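Local coordinates for protein phosphatidylglycerophosphatase B (Bacillus subtilis, PDB 6FMX) that dephosphorylates phosphatidylglycerophosphate to phosphatidylglycerol in the cell membrane and also hydrolyses undecaprenyl pyrophosphate to supply the lipid carrier undecaprenyl phosphate, at residues V129-F134 with L187-V192. Numbering follows the deposited sequence.
Sequences VHESSF and LGVHFV. With WO4 (tungstate(VI)ion), chain G.
Val129 and Val189 carry the contact, their side chains crossing at about a right angle. Val129 CG2 rests 3.6 Å from Val189 CG1 and also touches Val189 CG2. Val189 CG1 also lies 3.4 Å from Val129 O. Leu187 CB meets Val129 CG2 at 4.2 Å, roughly at right angles to the approach of Val189 CG1, while Glu131 CG brushes Val189 CG1. No hydrogen bond joins the segments directly; Arg122 links them, pairing with Glu131 OE2 in a salt bridge and donating to Val189 O. Glu131 reaches it with a chain bent at chi2 (79°), and Glu131 OE2 also accepts from Ser133 N at 3.3 Å.

His190, the inferred nucleophile, turns its ring edge to the tungstate, NE2 lying 2.6 Å from tungsten, which sits in the ring plane; the exact placing of the oxygens is doubtful. Tungstate is also held by Lys115, Arg122, Ser138 and Arg184, marking the PAP2 phosphatase site. Gly188 ends helix 166-186 in a Schellman motif and Phe191 takes the N-cap position of helix 192-215, its backbone N bonded to Asp194 OD2. The short loop between them packs on the loop, probably extracellular, joining helices 96-118 and 139-158, with Leu187 also touching helix 59-70.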
loop_
_atom_site.group_PDB
_atom_site.type_symbol
_atom_site.label_atom_id
_atom_site.label_comp_id
_atom_site.label_asym_id
_atom_site.label_seq_id
_atom_site.Cartn_x
_atom_site.Cartn_y
_atom_site.Cartn_z
ATOM N N VAL A 129 -2.064 12.275 13.295
ATOM C CA VAL A 129 -2.987 11.169 13.497
ATOM C C VAL A 129 -2.384 10.218 14.518
ATOM O O VAL A 129 -1.179 10.227 14.789
ATOM C CB VAL A 129 -3.322 10.417 12.186
ATOM C CG1 VAL A 129 -4.247 11.259 11.312
ATOM C CG2 VAL A 129 -2.067 10.024 11.431
ATOM N N HIS A 130 -3.251 9.394 15.094
ATOM C CA HIS A 130 -2.853 8.450 16.124
ATOM C C HIS A 130 -2.254 7.195 15.501
ATOM O O HIS A 130 -2.628 6.778 14.403
ATOM C CB HIS A 130 -4.058 8.083 16.992
ATOM C CG HIS A 130 -3.954 6.739 17.641
ATOM N ND1 HIS A 130 -3.430 6.565 18.904
ATOM C CD2 HIS A 130 -4.313 5.506 17.209
ATOM C CE1 HIS A 130 -3.463 5.282 19.219
ATOM N NE2 HIS A 130 -3.992 4.618 18.208
ATOM N N GLU A 131 -1.306 6.598 16.217
ATOM C CA GLU A 131 -0.729 5.316 15.838
ATOM C C GLU A 131 -0.390 4.550 17.108
ATOM O O GLU A 131 -0.106 5.148 18.147
ATOM C CB GLU A 131 0.520 5.492 14.959
ATOM C CG GLU A 131 1.554 6.474 15.517
ATOM C CD GLU A 131 2.396 5.863 16.619
ATOM O OE1 GLU A 131 2.959 6.613 17.449
ATOM O OE2 GLU A 131 2.493 4.613 16.648
ATOM N N SER A 132 -0.419 3.224 17.020
ATOM C CA SER A 132 -0.142 2.375 18.176
ATOM C C SER A 132 0.742 1.196 17.791
ATOM O O SER A 132 0.512 0.063 18.223
ATOM C CB SER A 132 -1.438 1.879 18.813
ATOM O OG SER A 132 -2.037 0.883 18.004
ATOM N N SER A 133 1.780 1.444 16.993
ATOM C CA SER A 133 2.651 0.371 16.533
ATOM C C SER A 133 3.975 0.957 16.064
ATOM O O SER A 133 4.152 2.176 15.990
ATOM C CB SER A 133 1.995 -0.434 15.411
ATOM O OG SER A 133 1.980 0.317 14.212
ATOM N N PHE A 134 4.902 0.060 15.732
ATOM C CA PHE A 134 6.198 0.474 15.220
ATOM C C PHE A 134 6.054 1.025 13.803
ATOM O O PHE A 134 5.001 0.923 13.167
ATOM C CB PHE A 134 7.190 -0.688 15.281
ATOM C CG PHE A 134 7.634 -1.010 16.679
ATOM C CD1 PHE A 134 8.307 -0.069 17.427
ATOM C CD2 PHE A 134 7.346 -2.235 17.256
ATOM C CE1 PHE A 134 8.704 -0.344 18.730
ATOM C CE2 PHE A 134 7.741 -2.520 18.551
ATOM C CZ PHE A 134 8.418 -1.573 19.291
ATOM N N LEU A 187 1.466 13.627 7.357
ATOM C CA LEU A 187 0.820 13.605 8.664
ATOM C C LEU A 187 1.782 13.261 9.796
ATOM O O LEU A 187 1.345 13.157 10.949
ATOM C CB LEU A 187 -0.354 12.621 8.656
ATOM C CG LEU A 187 -1.505 12.976 7.712
ATOM C CD1 LEU A 187 -2.456 11.803 7.530
ATOM C CD2 LEU A 187 -2.257 14.215 8.226
ATOM N N GLY A 188 3.061 13.067 9.495
ATOM C CA GLY A 188 4.063 12.908 10.529
ATOM C C GLY A 188 3.998 11.626 11.330
ATOM O O GLY A 188 4.401 11.615 12.501
ATOM N N VAL A 189 3.536 10.528 10.731
ATOM C CA VAL A 189 3.476 9.247 11.428
ATOM C C VAL A 189 4.325 8.170 10.768
ATOM O O VAL A 189 4.522 7.105 11.368
ATOM C CB VAL A 189 2.022 8.757 11.594
ATOM C CG1 VAL A 189 1.306 9.622 12.622
ATOM C CG2 VAL A 189 1.289 8.789 10.274
ATOM N N HIS A 190 4.849 8.415 9.574
ATOM C CA HIS A 190 5.804 7.505 8.977
ATOM C C HIS A 190 6.943 8.317 8.393
ATOM O O HIS A 190 6.764 9.471 7.982
ATOM C CB HIS A 190 5.174 6.632 7.886
ATOM C CG HIS A 190 4.287 5.542 8.412
ATOM N ND1 HIS A 190 4.766 4.488 9.158
ATOM C CD2 HIS A 190 2.961 5.324 8.265
ATOM C CE1 HIS A 190 3.769 3.684 9.477
ATOM N NE2 HIS A 190 2.665 4.155 8.929
ATOM N N PHE A 191 8.114 7.694 8.358
ATOM C CA PHE A 191 9.216 8.192 7.562
ATOM C C PHE A 191 9.025 7.775 6.109
ATOM O O PHE A 191 8.340 6.796 5.803
ATOM C CB PHE A 191 10.550 7.634 8.057
ATOM C CG PHE A 191 10.920 8.058 9.452
ATOM C CD1 PHE A 191 11.341 9.353 9.709
ATOM C CD2 PHE A 191 10.889 7.148 10.497
ATOM C CE1 PHE A 191 11.709 9.736 10.991
ATOM C CE2 PHE A 191 11.260 7.530 11.782
ATOM C CZ PHE A 191 11.670 8.820 12.023
ATOM N N VAL A 192 9.676 8.514 5.209
ATOM C CA VAL A 192 9.629 8.165 3.794
ATOM C C VAL A 192 10.060 6.716 3.585
ATOM O O VAL A 192 9.443 5.974 2.813
ATOM C CB VAL A 192 10.494 9.145 2.977
ATOM C CG1 VAL A 192 10.949 8.514 1.655
ATOM C CG2 VAL A 192 9.719 10.412 2.714
HETATM W W WO4 G . 0.716 2.662 9.720
HETATM O O1 WO4 G . 0.836 4.216 11.033
HETATM O O2 WO4 G . 2.243 1.352 9.993
HETATM O O3 WO4 G . -0.980 1.604 10.108
HETATM O O4 WO4 G . 0.840 3.421 7.867
#